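Long-range contacts in Old Yellow Enzyme (Pichia, PDB 6AGZ), which binds flavin mononucleotide and probably catalyses the asymmetric reduction of the carbon-carbon double bond of enone compounds: residues A[65-70]-A[80-85]; A[109-114]-A[182-187]; A[236-241]-A[277-282]. All coordinates share one frame; numbering follows the deposited sequence.

Overall arrangement
The three contacts follow one another along the chain, each closing before the next opens. All reach the same closed parallel barrel of eight strands, and all touch the flavin mononucleotide. Contact 1 joins strand 63-70 to the loop that leads into helix 87-102. Contact 2 pairs strands 106-112 and 183-187, and contact 3 sets strand 236-240 beside the start of strand 281-285. These five strands run consecutively round the barrel. The centres of contacts 1 and 2 lie about 8 Å apart, those of contacts 2 and 3 about 10 Å, and those of contacts 1 and 3 about 18 Å. Ala68, Gln110, His187 and Arg239 thus come from successive strands to line one flavin pocket.

Contact 1 of 3, residues A[65-70]-A[80-85]; sequences ITEATF and NGPMIY. With FMN (flavin mononucleotide), chain C.
The ring of Pro82 packs against Glu67, Ala68 and Thr69. Its CG lies 3.2 Å from Ala68 O and also meets the carboxylate of Glu67, with OE1 at 3.4 Å from Pro82 CG. Pro82 CB faces the hydroxyl of Thr69. CG2 of Thr69, anti to its own backbone N, reaches the backbone of Met83, 3.6 Å from Met83 CA; OG1, beside that N, is left facing Glu67 O.

Phe70 makes the two backbone bonds of the contact. Its N donates to Pro82 O (2.9 Å). Its O accepts from Ile84 N at 3.2 Å. Met83 CA adds a CA-H...O contact to the same oxygen. Phe70 and Met83 thus form a single beta bridge. The side chains of this pair also touch, Phe70 CB against Met83 CG. Pro82 O approaches the Phe70 ring obliquely, 3.0 Å from Phe70 CD2.

Next out, the carbonyl of Glu67 ties together its neighbours: Thr66 OG1 and Thr69 OG1 both donate to Glu67 O, from opposite faces of its plane. The carboxylate of Glu67 is held by Tyr53 at OE2 and by Asn39 at OE1, so its packing on Pro82 is that of a group already satisfied. Ala68 turns its CB to the flavin, 3.2 Å from FMN O4, and belongs to the cofactor pocket.

Here the loop after a TIM-barrel strand folds back on the C-terminal end of that strand, 63-70, next to the flavin, before helix 87-102 begins. Trp93 of this helix packs on Thr69, Pro82 and Ile84. Strand 106-112 lies next to strand 63-70, with backbone bonds from Thr69 to Gln110 and Trp112, and the ring of Phe70 meets that of Trp112.

Contact 2 of 3, residues A[109-114]-A[182-187]; sequences MQLWNL and DMVEVH. With FMN (flavin mononucleotide), chain C.
Gln110 and His187 touch at the pyrimidine end of the flavin. The amide of Gln110 lies nearly parallel to the imidazole, the planes 16° apart, and its NE2 sits over one face of the ring, 3.3 Å from His187 CG. Both ends of this amide bind the cofactor. NE2 donates to FMN O2 at 2.9 Å in a nearly straight bond, and OE1 accepts from FMN N3. CG of Gln110 is anti to the backbone N (chi1 -170°), and the chain runs on extended toward the flavin.

NE2 also makes a weak bond to Glu185 OE2, 3.2 Å long. The carboxylate and amide planes are nearly perpendicular. Glu185 OE1 is bound by Tyr281 OH. His187 ND1 is hydrogen-bonded to Ala189 N. FMN O2 lies over a face of the His187 ring, toward the rim, 3.4 Å from NE2.

Four backbone bonds join the two strands; the groups between them pair with strands 63-70 and 236-240. Met109 N donates to Met183 O, and Glu185 N to Met109 O. Leu111 N donates to Glu185 O, and His187 N to Leu111 O. One water is within reach of Leu111 O and His187 O, a second of Asn113 O and His187 O, though acceptors outnumber protons.

The near-parallel rings of Trp112 and His187 are slid apart and barely overlap. On the face turned to helix 158-179, Leu111 CG packs on Val184 CG2 at 3.5 Å.

Parallel pairing of this kind builds a TIM barrel, here with flavin-binding side chains at the C-terminal strand ends, as in other old yellow enzymes.

Contact 3 of 3, residues A[236-241]-A[277-282]; sequences VAVRLS and KRLAYV. With FMN (flavin mononucleotide), chain C.
Ala237 CB sits over the centre of the Tyr281 ring in a CH-pi contact, 3.4 Å from the ring centroid and 12° off the normal. CG of Tyr281 stands between its own backbone N and carbonyl carbon (chi1 62°), the crowded position, which holds it 3.9 Å from Ala237 CB. Leu279 fills the space beside the strand with both its methyls. CD2 packs on Val236 CG1 at 3.8 Å, and CD1 on Val238 CG1 at 3.9 Å. Val238 CG1 also approaches Val282 CG2.

Strands 236-240 and 281-285 are consecutive parallel strands of the TIM barrel, joined by the crossover through helix 258-274. Leu269 of that helix packs on Val238. Pairing at this end is thin. The one hydrogen bond between the segments runs from Ala280 N to Val236 O, 2.8 Å long. Val238 N and Tyr281 O are buried without a partner, and the two stand 3.7 Å apart. Val238 pairs by its backbone with Ser283 further along.

The hydroxyl of Tyr281 is bound by Glu185 and Ser108. Further along the same strand as Ala237, Arg239 points away from segment 277-282 and extends to the flavin. Its NH1 donates to FMN O2 at 2.8 Å and to the ribityl oxygen FMN O2' at 2.9 Å. FMN N1 lies at the edge of the guanidinium, in its plane. NH2 makes a weak bond to FMN O3', and NE a weak one to Ser283 OG. With its guanidinium gone, a leucine in place of Arg239 would probably leave FMN O2, O2' and O3' without these donors and N1 without a neighbouring positive charge. The positive charge of Arg239 is likely to stabilise negative charge on the N1-C2=O2 part of the reduced flavin.

Contact 1 of 3, residues A[65-70]-A[80-85]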
loop_
_atom_site.group_PDB
_atom_site.type_symbol
_atom_site.label_atom_id
_atom_site.label_comp_id
_atom_site.label_asym_id
_atom_site.label_seq_id
_atom_site.Cartn_x
_atom_site.Cartn_y
_atom_site.Cartn_z
ATOM N N ILE A 65 -18.910 -0.788 -20.899
ATOM C CA ILE A 65 -18.655 -2.056 -20.228
ATOM C C ILE A 65 -19.996 -2.689 -19.898
ATOM O O ILE A 65 -20.862 -2.043 -19.297
ATOM C CB ILE A 65 -17.796 -1.884 -18.962
ATOM C CG1 ILE A 65 -16.533 -1.086 -19.281
ATOM C CG2 ILE A 65 -17.417 -3.244 -18.402
ATOM C CD1 ILE A 65 -15.618 -0.895 -18.094
ATOM N N THR A 66 -20.167 -3.946 -20.297
ATOM C CA THR A 66 -21.439 -4.619 -20.103
ATOM C C THR A 66 -21.711 -4.852 -18.624
ATOM O O THR A 66 -20.804 -4.871 -17.787
ATOM C CB THR A 66 -21.464 -5.966 -20.825
ATOM O OG1 THR A 66 -20.635 -6.900 -20.121
ATOM C CG2 THR A 66 -20.959 -5.819 -22.240
ATOM N N GLU A 67 -22.992 -5.027 -18.315
ATOM C CA GLU A 67 -23.400 -5.590 -17.039
ATOM C C GLU A 67 -22.611 -6.861 -16.754
ATOM O O GLU A 67 -22.239 -7.604 -17.668
ATOM C CB GLU A 67 -24.895 -5.898 -17.076
ATOM C CG GLU A 67 -25.269 -6.745 -18.284
ATOM C CD GLU A 67 -26.703 -6.558 -18.723
ATOM O OE1 GLU A 67 -27.583 -7.270 -18.198
ATOM O OE2 GLU A 67 -26.947 -5.696 -19.594
ATOM N N ALA A 68 -22.337 -7.099 -15.474
ATOM C CA ALA A 68 -21.594 -8.287 -15.077
ATOM C C ALA A 68 -22.285 -9.545 -15.591
ATOM O O ALA A 68 -23.468 -9.774 -15.322
ATOM C CB ALA A 68 -21.455 -8.329 -13.559
ATOM N N THR A 69 -21.538 -10.357 -16.334
ATOM C CA THR A 69 -22.092 -11.463 -17.103
ATOM C C THR A 69 -21.523 -12.781 -16.599
ATOM O O THR A 69 -20.301 -12.926 -16.473
ATOM C CB THR A 69 -21.785 -11.287 -18.594
ATOM O OG1 THR A 69 -22.456 -10.119 -19.088
ATOM C CG2 THR A 69 -22.236 -12.498 -19.388
ATOM N N PHE A 70 -22.408 -13.735 -16.316
ATOM C CA PHE A 70 -21.979 -15.053 -15.864
ATOM C C PHE A 70 -21.181 -15.757 -16.956
ATOM O O PHE A 70 -21.606 -15.814 -18.114
ATOM C CB PHE A 70 -23.193 -15.901 -15.477
ATOM C CG PHE A 70 -24.072 -15.271 -14.434
ATOM C CD1 PHE A 70 -23.523 -14.617 -13.343
ATOM C CD2 PHE A 70 -25.453 -15.333 -14.544
ATOM C CE1 PHE A 70 -24.334 -14.037 -12.384
ATOM C CE2 PHE A 70 -26.269 -14.755 -13.590
ATOM C CZ PHE A 70 -25.710 -14.106 -12.508
ATOM N N ASN A 80 -32.779 -13.654 -14.449
ATOM C CA ASN A 80 -32.699 -12.712 -15.566
ATOM C C ASN A 80 -31.343 -12.013 -15.635
ATOM O O ASN A 80 -31.233 -10.900 -16.157
ATOM C CB ASN A 80 -33.837 -11.689 -15.511
ATOM C CG ASN A 80 -35.203 -12.343 -15.548
ATOM O OD1 ASN A 80 -35.705 -12.815 -14.528
ATOM N ND2 ASN A 80 -35.810 -12.383 -16.729
ATOM N N GLY A 81 -30.303 -12.657 -15.116
ATOM C CA GLY A 81 -28.950 -12.182 -15.302
ATOM C C GLY A 81 -28.418 -12.552 -16.668
ATOM O O GLY A 81 -29.044 -13.287 -17.446
ATOM N N PRO A 82 -27.239 -12.029 -16.993
ATOM C CA PRO A 82 -26.629 -12.310 -18.295
ATOM C C PRO A 82 -25.681 -13.502 -18.253
ATOM O O PRO A 82 -25.166 -13.893 -17.204
ATOM C CB PRO A 82 -25.859 -11.014 -18.608
ATOM C CG PRO A 82 -25.928 -10.163 -17.331
ATOM C CD PRO A 82 -26.460 -11.037 -16.240
ATOM N N MET A 83 -25.443 -14.068 -19.437
ATOM C CA MET A 83 -24.542 -15.204 -19.572
ATOM C C MET A 83 -23.965 -15.223 -20.982
ATOM O O MET A 83 -24.608 -14.781 -21.938
ATOM C CB MET A 83 -25.254 -16.528 -19.259
ATOM C CG MET A 83 -24.309 -17.686 -18.973
ATOM S SD MET A 83 -25.161 -19.222 -18.557
ATOM C CE MET A 83 -25.856 -18.806 -16.962
ATOM N N ILE A 84 -22.735 -15.724 -21.096
ATOM C CA ILE A 84 -22.011 -15.783 -22.364
ATOM C C ILE A 84 -21.638 -17.238 -22.647
ATOM O O ILE A 84 -20.592 -17.532 -23.237
ATOM C CB ILE A 84 -20.783 -14.844 -22.325
ATOM C CG1 ILE A 84 -20.146 -14.671 -23.713
ATOM C CG2 ILE A 84 -19.772 -15.292 -21.265
ATOM C CD1 ILE A 84 -20.830 -13.640 -24.582
ATOM N N TYR A 85 -22.502 -18.168 -22.231
ATOM C CA TYR A 85 -22.165 -19.589 -22.208
ATOM C C TYR A 85 -22.706 -20.358 -23.412
ATOM O O TYR A 85 -21.933 -20.968 -24.155
ATOM C CB TYR A 85 -22.676 -20.206 -20.900
ATOM C CG TYR A 85 -22.230 -21.628 -20.660
ATOM C CD1 TYR A 85 -20.911 -21.919 -20.339
ATOM C CD2 TYR A 85 -23.133 -22.680 -20.735
ATOM C CE1 TYR A 85 -20.501 -23.217 -20.112
ATOM C CE2 TYR A 85 -22.734 -23.981 -20.507
ATOM C CZ TYR A 85 -21.417 -24.244 -20.197
ATOM O OH TYR A 85 -21.015 -25.539 -19.970
HETATM N N1 FMN C . -20.151 -2.766 -10.678
HETATM C C2 FMN C . -19.594 -3.920 -11.196
HETATM O O2 FMN C . -18.375 -4.083 -11.162
HETATM N N3 FMN C . -20.399 -4.893 -11.751
HETATM C C4 FMN C . -21.766 -4.713 -11.790
HETATM O O4 FMN C . -22.491 -5.575 -12.283
HETATM C C4A FMN C . -22.327 -3.554 -11.269
HETATM N N5 FMN C . -23.691 -3.379 -11.309
HETATM C C5A FMN C . -24.255 -2.230 -10.798
HETATM C C6 FMN C . -25.633 -2.061 -10.842
HETATM C C7 FMN C . -26.210 -0.908 -10.328
HETATM C C7M FMN C . -27.697 -0.726 -10.379
HETATM C C8 FMN C . -25.410 0.078 -9.768
HETATM C C8M FMN C . -26.032 1.325 -9.212
HETATM C C9 FMN C . -24.033 -0.093 -9.721
HETATM C C9A FMN C . -23.449 -1.246 -10.238
HETATM N N10 FMN C . -22.077 -1.422 -10.194
HETATM C C10 FMN C . -21.517 -2.576 -10.709
HETATM C "C1'" FMN C . -21.199 -0.357 -9.600
HETATM C "C2'" FMN C . -20.918 0.675 -10.696
HETATM O "O2'" FMN C . -20.222 0.052 -11.753
HETATM C "C3'" FMN C . -20.133 1.887 -10.199
HETATM O "O3'" FMN C . -18.854 1.488 -9.762
HETATM C "C4'" FMN C . -20.875 2.598 -9.071
HETATM O "O4'" FMN C . -22.227 2.774 -9.431
HETATM C "C5'" FMN C . -20.271 3.963 -8.767
HETATM O "O5'" FMN C . -20.232 4.735 -9.947
HETATM P P FMN C . -21.223 5.992 -10.122
HETATM O O1P FMN C . -21.087 6.897 -8.921
HETATM O O2P FMN C . -20.862 6.758 -11.372
HETATM O O3P FMN C . -22.642 5.488 -10.232
#

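Contact 2 of 3, residues A[109-114]-A[182-187]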
loop_
_atom_site.group_PDB
_atom_site.type_symbol
_atom_site.label_atom_id
_atom_site.label_comp_id
_atom_site.label_asym_id
_atom_site.label_seq_id
_atom_site.Cartn_x
_atom_site.Cartn_y
_atom_site.Cartn_z
ATOM N N MET A 109 -16.713 -6.674 -21.982
ATOM C CA MET A 109 -17.626 -7.492 -21.194
ATOM C C MET A 109 -16.980 -7.835 -19.859
ATOM O O MET A 109 -15.868 -8.373 -19.825
ATOM C CB MET A 109 -18.020 -8.771 -21.931
ATOM C CG MET A 109 -18.649 -9.808 -21.004
ATOM S SD MET A 109 -19.408 -11.220 -21.828
ATOM C CE MET A 109 -20.964 -10.517 -22.361
ATOM N N GLN A 110 -17.675 -7.528 -18.768
ATOM C CA GLN A 110 -17.239 -7.933 -17.441
ATOM C C GLN A 110 -17.784 -9.323 -17.139
ATOM O O GLN A 110 -18.974 -9.586 -17.340
ATOM C CB GLN A 110 -17.704 -6.937 -16.378
ATOM C CG GLN A 110 -17.084 -7.184 -15.011
ATOM C CD GLN A 110 -17.776 -6.418 -13.902
ATOM O OE1 GLN A 110 -19.000 -6.440 -13.790
ATOM N NE2 GLN A 110 -16.994 -5.735 -13.074
ATOM N N LEU A 111 -16.912 -10.209 -16.664
ATOM C CA LEU A 111 -17.289 -11.577 -16.333
ATOM C C LEU A 111 -17.591 -11.686 -14.844
ATOM O O LEU A 111 -16.780 -11.271 -14.010
ATOM C CB LEU A 111 -16.185 -12.560 -16.720
ATOM C CG LEU A 111 -15.941 -12.754 -18.217
ATOM C CD1 LEU A 111 -14.917 -13.859 -18.449
ATOM C CD2 LEU A 111 -17.242 -13.054 -18.948
ATOM N N TRP A 112 -18.745 -12.262 -14.520
ATOM C CA TRP A 112 -19.244 -12.331 -13.155
ATOM C C TRP A 112 -19.114 -13.748 -12.613
ATOM O O TRP A 112 -19.279 -14.724 -13.351
ATOM C CB TRP A 112 -20.711 -11.893 -13.097
ATOM C CG TRP A 112 -21.105 -11.172 -11.841
ATOM C CD1 TRP A 112 -20.298 -10.836 -10.793
ATOM C CD2 TRP A 112 -22.412 -10.688 -11.513
ATOM N NE1 TRP A 112 -21.025 -10.172 -9.832
ATOM C CE2 TRP A 112 -22.324 -10.065 -10.252
ATOM C CE3 TRP A 112 -23.647 -10.711 -12.169
ATOM C CZ2 TRP A 112 -23.425 -9.484 -9.630
ATOM C CZ3 TRP A 112 -24.738 -10.132 -11.550
ATOM C CH2 TRP A 112 -24.620 -9.528 -10.294
ATOM N N ASN A 113 -18.816 -13.851 -11.320
ATOM C CA ASN A 113 -18.859 -15.125 -10.609
ATOM C C ASN A 113 -19.311 -14.830 -9.189
ATOM O O ASN A 113 -18.616 -14.123 -8.453
ATOM C CB ASN A 113 -17.500 -15.827 -10.618
ATOM C CG ASN A 113 -17.595 -17.288 -10.214
ATOM O OD1 ASN A 113 -18.462 -17.674 -9.429
ATOM N ND2 ASN A 113 -16.706 -18.110 -10.756
ATOM N N LEU A 114 -20.470 -15.371 -8.809
ATOM C CA LEU A 114 -21.138 -14.921 -7.593
ATOM C C LEU A 114 -20.528 -15.525 -6.334
ATOM O O LEU A 114 -20.318 -14.814 -5.344
ATOM C CB LEU A 114 -22.629 -15.248 -7.671
ATOM C CG LEU A 114 -23.388 -14.535 -8.792
ATOM C CD1 LEU A 114 -24.882 -14.785 -8.688
ATOM C CD2 LEU A 114 -23.090 -13.047 -8.765
ATOM N N ASP A 182 -14.174 -5.942 -27.316
ATOM C CA ASP A 182 -12.826 -5.389 -27.381
ATOM C C ASP A 182 -11.980 -5.837 -26.196
ATOM O O ASP A 182 -10.775 -6.069 -26.345
ATOM C CB ASP A 182 -12.884 -3.862 -27.452
ATOM C CG ASP A 182 -13.619 -3.364 -28.681
ATOM O OD1 ASP A 182 -13.023 -3.379 -29.780
ATOM O OD2 ASP A 182 -14.793 -2.958 -28.553
ATOM N N MET A 183 -12.587 -5.964 -25.018
ATOM C CA MET A 183 -11.898 -6.475 -23.845
ATOM C C MET A 183 -12.818 -7.426 -23.100
ATOM O O MET A 183 -14.017 -7.521 -23.378
ATOM C CB MET A 183 -11.449 -5.358 -22.893
ATOM C CG MET A 183 -10.499 -4.346 -23.491
ATOM S SD MET A 183 -11.370 -2.890 -24.089
ATOM C CE MET A 183 -9.989 -1.834 -24.526
ATOM N N VAL A 184 -12.233 -8.133 -22.140
ATOM C CA VAL A 184 -12.977 -8.923 -21.172
ATOM C C VAL A 184 -12.467 -8.534 -19.790
ATOM O O VAL A 184 -11.254 -8.522 -19.549
ATOM C CB VAL A 184 -12.848 -10.438 -21.442
ATOM C CG1 VAL A 184 -11.430 -10.959 -21.188
ATOM C CG2 VAL A 184 -13.868 -11.209 -20.638
ATOM N N GLU A 185 -13.381 -8.147 -18.907
ATOM C CA GLU A 185 -13.025 -7.590 -17.608
ATOM C C GLU A 185 -13.355 -8.599 -16.520
ATOM O O GLU A 185 -14.506 -9.029 -16.391
ATOM C CB GLU A 185 -13.747 -6.268 -17.349
ATOM C CG GLU A 185 -13.520 -5.724 -15.947
ATOM C CD GLU A 185 -14.216 -4.401 -15.710
ATOM O OE1 GLU A 185 -14.308 -3.596 -16.661
ATOM O OE2 GLU A 185 -14.676 -4.165 -14.574
ATOM N N VAL A 186 -12.347 -8.967 -15.738
ATOM C CA VAL A 186 -12.525 -9.919 -14.650
ATOM C C VAL A 186 -13.051 -9.163 -13.435
ATOM O O VAL A 186 -12.364 -8.303 -12.876
ATOM C CB VAL A 186 -11.218 -10.652 -14.334
ATOM C CG1 VAL A 186 -11.371 -11.466 -13.082
ATOM C CG2 VAL A 186 -10.828 -11.548 -15.500
ATOM N N HIS A 187 -14.286 -9.469 -13.040
ATOM C CA HIS A 187 -14.896 -8.883 -11.850
ATOM C C HIS A 187 -14.295 -9.558 -10.624
ATOM O O HIS A 187 -14.552 -10.738 -10.366
ATOM C CB HIS A 187 -16.412 -9.052 -11.891
ATOM C CG HIS A 187 -17.147 -8.245 -10.866
ATOM N ND1 HIS A 187 -16.533 -7.709 -9.753
ATOM C CD2 HIS A 187 -18.450 -7.882 -10.787
ATOM C CE1 HIS A 187 -17.425 -7.052 -9.034
ATOM N NE2 HIS A 187 -18.595 -7.141 -9.639
HETATM N N1 FMN C . -20.151 -2.766 -10.678
HETATM C C2 FMN C . -19.594 -3.920 -11.196
HETATM O O2 FMN C . -18.375 -4.083 -11.162
HETATM N N3 FMN C . -20.399 -4.893 -11.751
HETATM C C4 FMN C . -21.766 -4.713 -11.790
HETATM O O4 FMN C . -22.491 -5.575 -12.283
HETATM C C4A FMN C . -22.327 -3.554 -11.269
HETATM N N5 FMN C . -23.691 -3.379 -11.309
HETATM C C5A FMN C . -24.255 -2.230 -10.798
HETATM C C6 FMN C . -25.633 -2.061 -10.842
HETATM C C7 FMN C . -26.210 -0.908 -10.328
HETATM C C7M FMN C . -27.697 -0.726 -10.379
HETATM C C8 FMN C . -25.410 0.078 -9.768
HETATM C C8M FMN C . -26.032 1.325 -9.212
HETATM C C9 FMN C . -24.033 -0.093 -9.721
HETATM C C9A FMN C . -23.449 -1.246 -10.238
HETATM N N10 FMN C . -22.077 -1.422 -10.194
HETATM C C10 FMN C . -21.517 -2.576 -10.709
HETATM C "C1'" FMN C . -21.199 -0.357 -9.600
HETATM C "C2'" FMN C . -20.918 0.675 -10.696
HETATM O "O2'" FMN C . -20.222 0.052 -11.753
HETATM C "C3'" FMN C . -20.133 1.887 -10.199
HETATM O "O3'" FMN C . -18.854 1.488 -9.762
HETATM C "C4'" FMN C . -20.875 2.598 -9.071
HETATM O "O4'" FMN C . -22.227 2.774 -9.431
HETATM C "C5'" FMN C . -20.271 3.963 -8.767
HETATM O "O5'" FMN C . -20.232 4.735 -9.947
HETATM P P FMN C . -21.223 5.992 -10.122
HETATM O O1P FMN C . -21.087 6.897 -8.921
HETATM O O2P FMN C . -20.862 6.758 -11.372
HETATM O O3P FMN C . -22.642 5.488 -10.232
HETATM O O HOH W 1 -15.600 -12.639 -11.927
HETATM O O HOH W 2 -16.108 -12.876 -8.781
#

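Contact 3 of 3, residues A[236-241]-A[277-282]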
loop_
_atom_site.group_PDB
_atom_site.type_symbol
_atom_site.label_atom_id
_atom_site.label_comp_id
_atom_site.label_asym_id
_atom_site.label_seq_id
_atom_site.Cartn_x
_atom_site.Cartn_y
_atom_site.Cartn_z
ATOM N N VAL A 236 -7.712 -7.829 -21.909
ATOM C CA VAL A 236 -8.020 -8.295 -20.561
ATOM C C VAL A 236 -8.001 -7.108 -19.606
ATOM O O VAL A 236 -7.195 -6.184 -19.761
ATOM C CB VAL A 236 -7.026 -9.384 -20.096
ATOM C CG1 VAL A 236 -7.383 -9.894 -18.707
ATOM C CG2 VAL A 236 -7.000 -10.534 -21.085
ATOM N N ALA A 237 -8.895 -7.138 -18.619
ATOM C CA ALA A 237 -8.950 -6.133 -17.570
ATOM C C ALA A 237 -9.399 -6.808 -16.280
ATOM O O ALA A 237 -9.660 -8.013 -16.245
ATOM C CB ALA A 237 -9.883 -4.984 -17.957
ATOM N N VAL A 238 -9.497 -6.014 -15.213
ATOM C CA VAL A 238 -9.894 -6.523 -13.905
ATOM C C VAL A 238 -10.419 -5.353 -13.089
ATOM O O VAL A 238 -9.999 -4.207 -13.280
ATOM C CB VAL A 238 -8.711 -7.239 -13.201
ATOM C CG1 VAL A 238 -7.596 -6.251 -12.884
ATOM C CG2 VAL A 238 -9.178 -7.962 -11.943
ATOM N N ARG A 239 -11.355 -5.637 -12.186
ATOM C CA ARG A 239 -11.867 -4.629 -11.268
ATOM C C ARG A 239 -11.602 -5.049 -9.830
ATOM O O ARG A 239 -11.786 -6.216 -9.468
ATOM C CB ARG A 239 -13.365 -4.383 -11.468
ATOM C CG ARG A 239 -13.880 -3.214 -10.642
ATOM C CD ARG A 239 -15.280 -2.797 -11.041
ATOM N NE ARG A 239 -15.393 -1.344 -11.111
ATOM C CZ ARG A 239 -16.543 -0.686 -11.198
ATOM N NH1 ARG A 239 -17.689 -1.349 -11.218
ATOM N NH2 ARG A 239 -16.546 0.638 -11.259
ATOM N N LEU A 240 -11.169 -4.087 -9.016
ATOM C CA LEU A 240 -10.862 -4.311 -7.611
ATOM C C LEU A 240 -11.528 -3.233 -6.766
ATOM O O LEU A 240 -11.688 -2.090 -7.203
ATOM C CB LEU A 240 -9.345 -4.303 -7.362
ATOM C CG LEU A 240 -8.509 -5.285 -8.186
ATOM C CD1 LEU A 240 -7.036 -4.910 -8.138
ATOM C CD2 LEU A 240 -8.715 -6.710 -7.696
ATOM N N SER A 241 -11.917 -3.609 -5.549
ATOM C CA SER A 241 -12.557 -2.693 -4.603
ATOM C C SER A 241 -11.948 -2.905 -3.226
ATOM O O SER A 241 -12.566 -3.504 -2.337
ATOM C CB SER A 241 -14.073 -2.902 -4.571
ATOM O OG SER A 241 -14.396 -4.194 -4.089
ATOM N N LYS A 277 3.165 -8.165 -20.690
ATOM C CA LYS A 277 1.740 -8.501 -20.692
ATOM C C LYS A 277 1.024 -7.427 -19.879
ATOM O O LYS A 277 0.751 -7.602 -18.688
ATOM C CB LYS A 277 1.495 -9.903 -20.141
ATOM C CG LYS A 277 2.314 -10.986 -20.821
ATOM C CD LYS A 277 1.933 -12.364 -20.314
ATOM C CE LYS A 277 2.005 -12.430 -18.799
ATOM N NZ LYS A 277 0.943 -13.306 -18.234
ATOM N N ARG A 278 0.709 -6.318 -20.541
ATOM C CA ARG A 278 0.074 -5.167 -19.913
ATOM C C ARG A 278 -1.430 -5.252 -20.135
ATOM O O ARG A 278 -1.888 -5.301 -21.282
ATOM C CB ARG A 278 0.634 -3.864 -20.487
ATOM C CG ARG A 278 -0.201 -2.625 -20.188
ATOM C CD ARG A 278 0.068 -2.073 -18.796
ATOM N NE ARG A 278 1.427 -1.555 -18.664
ATOM C CZ ARG A 278 1.946 -1.091 -17.531
ATOM N NH1 ARG A 278 1.219 -1.084 -16.421
ATOM N NH2 ARG A 278 3.192 -0.644 -17.504
ATOM N N LEU A 279 -2.190 -5.280 -19.042
ATOM C CA LEU A 279 -3.641 -5.313 -19.146
ATOM C C LEU A 279 -4.151 -4.078 -19.880
ATOM O O LEU A 279 -3.508 -3.024 -19.890
ATOM C CB LEU A 279 -4.283 -5.394 -17.759
ATOM C CG LEU A 279 -4.027 -6.643 -16.915
ATOM C CD1 LEU A 279 -4.830 -6.586 -15.622
ATOM C CD2 LEU A 279 -4.360 -7.901 -17.701
ATOM N N ALA A 280 -5.318 -4.222 -20.511
ATOM C CA ALA A 280 -5.944 -3.082 -21.169
ATOM C C ALA A 280 -6.202 -1.958 -20.174
ATOM O O ALA A 280 -5.896 -0.791 -20.443
ATOM C CB ALA A 280 -7.243 -3.515 -21.851
ATOM N N TYR A 281 -6.751 -2.297 -19.009
ATOM C CA TYR A 281 -6.978 -1.318 -17.955
ATOM C C TYR A 281 -7.221 -2.050 -16.644
ATOM O O TYR A 281 -7.540 -3.241 -16.624
ATOM C CB TYR A 281 -8.159 -0.395 -18.282
ATOM C CG TYR A 281 -9.492 -1.101 -18.423
ATOM C CD1 TYR A 281 -9.896 -1.627 -19.644
ATOM C CD2 TYR A 281 -10.352 -1.229 -17.339
ATOM C CE1 TYR A 281 -11.116 -2.267 -19.780
ATOM C CE2 TYR A 281 -11.573 -1.867 -17.464
ATOM C CZ TYR A 281 -11.949 -2.384 -18.686
ATOM O OH TYR A 281 -13.161 -3.022 -18.815
ATOM N N VAL A 282 -7.053 -1.317 -15.545
ATOM C CA VAL A 282 -7.423 -1.776 -14.213
ATOM C C VAL A 282 -8.518 -0.855 -13.694
ATOM O O VAL A 282 -8.340 0.368 -13.664
ATOM C CB VAL A 282 -6.218 -1.795 -13.254
ATOM C CG1 VAL A 282 -6.672 -2.103 -11.838
ATOM C CG2 VAL A 282 -5.192 -2.817 -13.714
HETATM N N1 FMN C . -20.151 -2.766 -10.678
HETATM C C2 FMN C . -19.594 -3.920 -11.196
HETATM O O2 FMN C . -18.375 -4.083 -11.162
HETATM N N3 FMN C . -20.399 -4.893 -11.751
HETATM C C4 FMN C . -21.766 -4.713 -11.790
HETATM O O4 FMN C . -22.491 -5.575 -12.283
HETATM C C4A FMN C . -22.327 -3.554 -11.269
HETATM N N5 FMN C . -23.691 -3.379 -11.309
HETATM C C5A FMN C . -24.255 -2.230 -10.798
HETATM C C6 FMN C . -25.633 -2.061 -10.842
HETATM C C7 FMN C . -26.210 -0.908 -10.328
HETATM C C7M FMN C . -27.697 -0.726 -10.379
HETATM C C8 FMN C . -25.410 0.078 -9.768
HETATM C C8M FMN C . -26.032 1.325 -9.212
HETATM C C9 FMN C . -24.033 -0.093 -9.721
HETATM C C9A FMN C . -23.449 -1.246 -10.238
HETATM N N10 FMN C . -22.077 -1.422 -10.194
HETATM C C10 FMN C . -21.517 -2.576 -10.709
HETATM C "C1'" FMN C . -21.199 -0.357 -9.600
HETATM C "C2'" FMN C . -20.918 0.675 -10.696
HETATM O "O2'" FMN C . -20.222 0.052 -11.753
HETATM C "C3'" FMN C . -20.133 1.887 -10.199
HETATM O "O3'" FMN C . -18.854 1.488 -9.762
HETATM C "C4'" FMN C . -20.875 2.598 -9.071
HETATM O "O4'" FMN C . -22.227 2.774 -9.431
HETATM C "C5'" FMN C . -20.271 3.963 -8.767
HETATM O "O5'" FMN C . -20.232 4.735 -9.947
HETATM P P FMN C . -21.223 5.992 -10.122
HETATM O O1P FMN C . -21.087 6.897 -8.921
HETATM O O2P FMN C . -20.862 6.758 -11.372
HETATM O O3P FMN C . -22.642 5.488 -10.232
#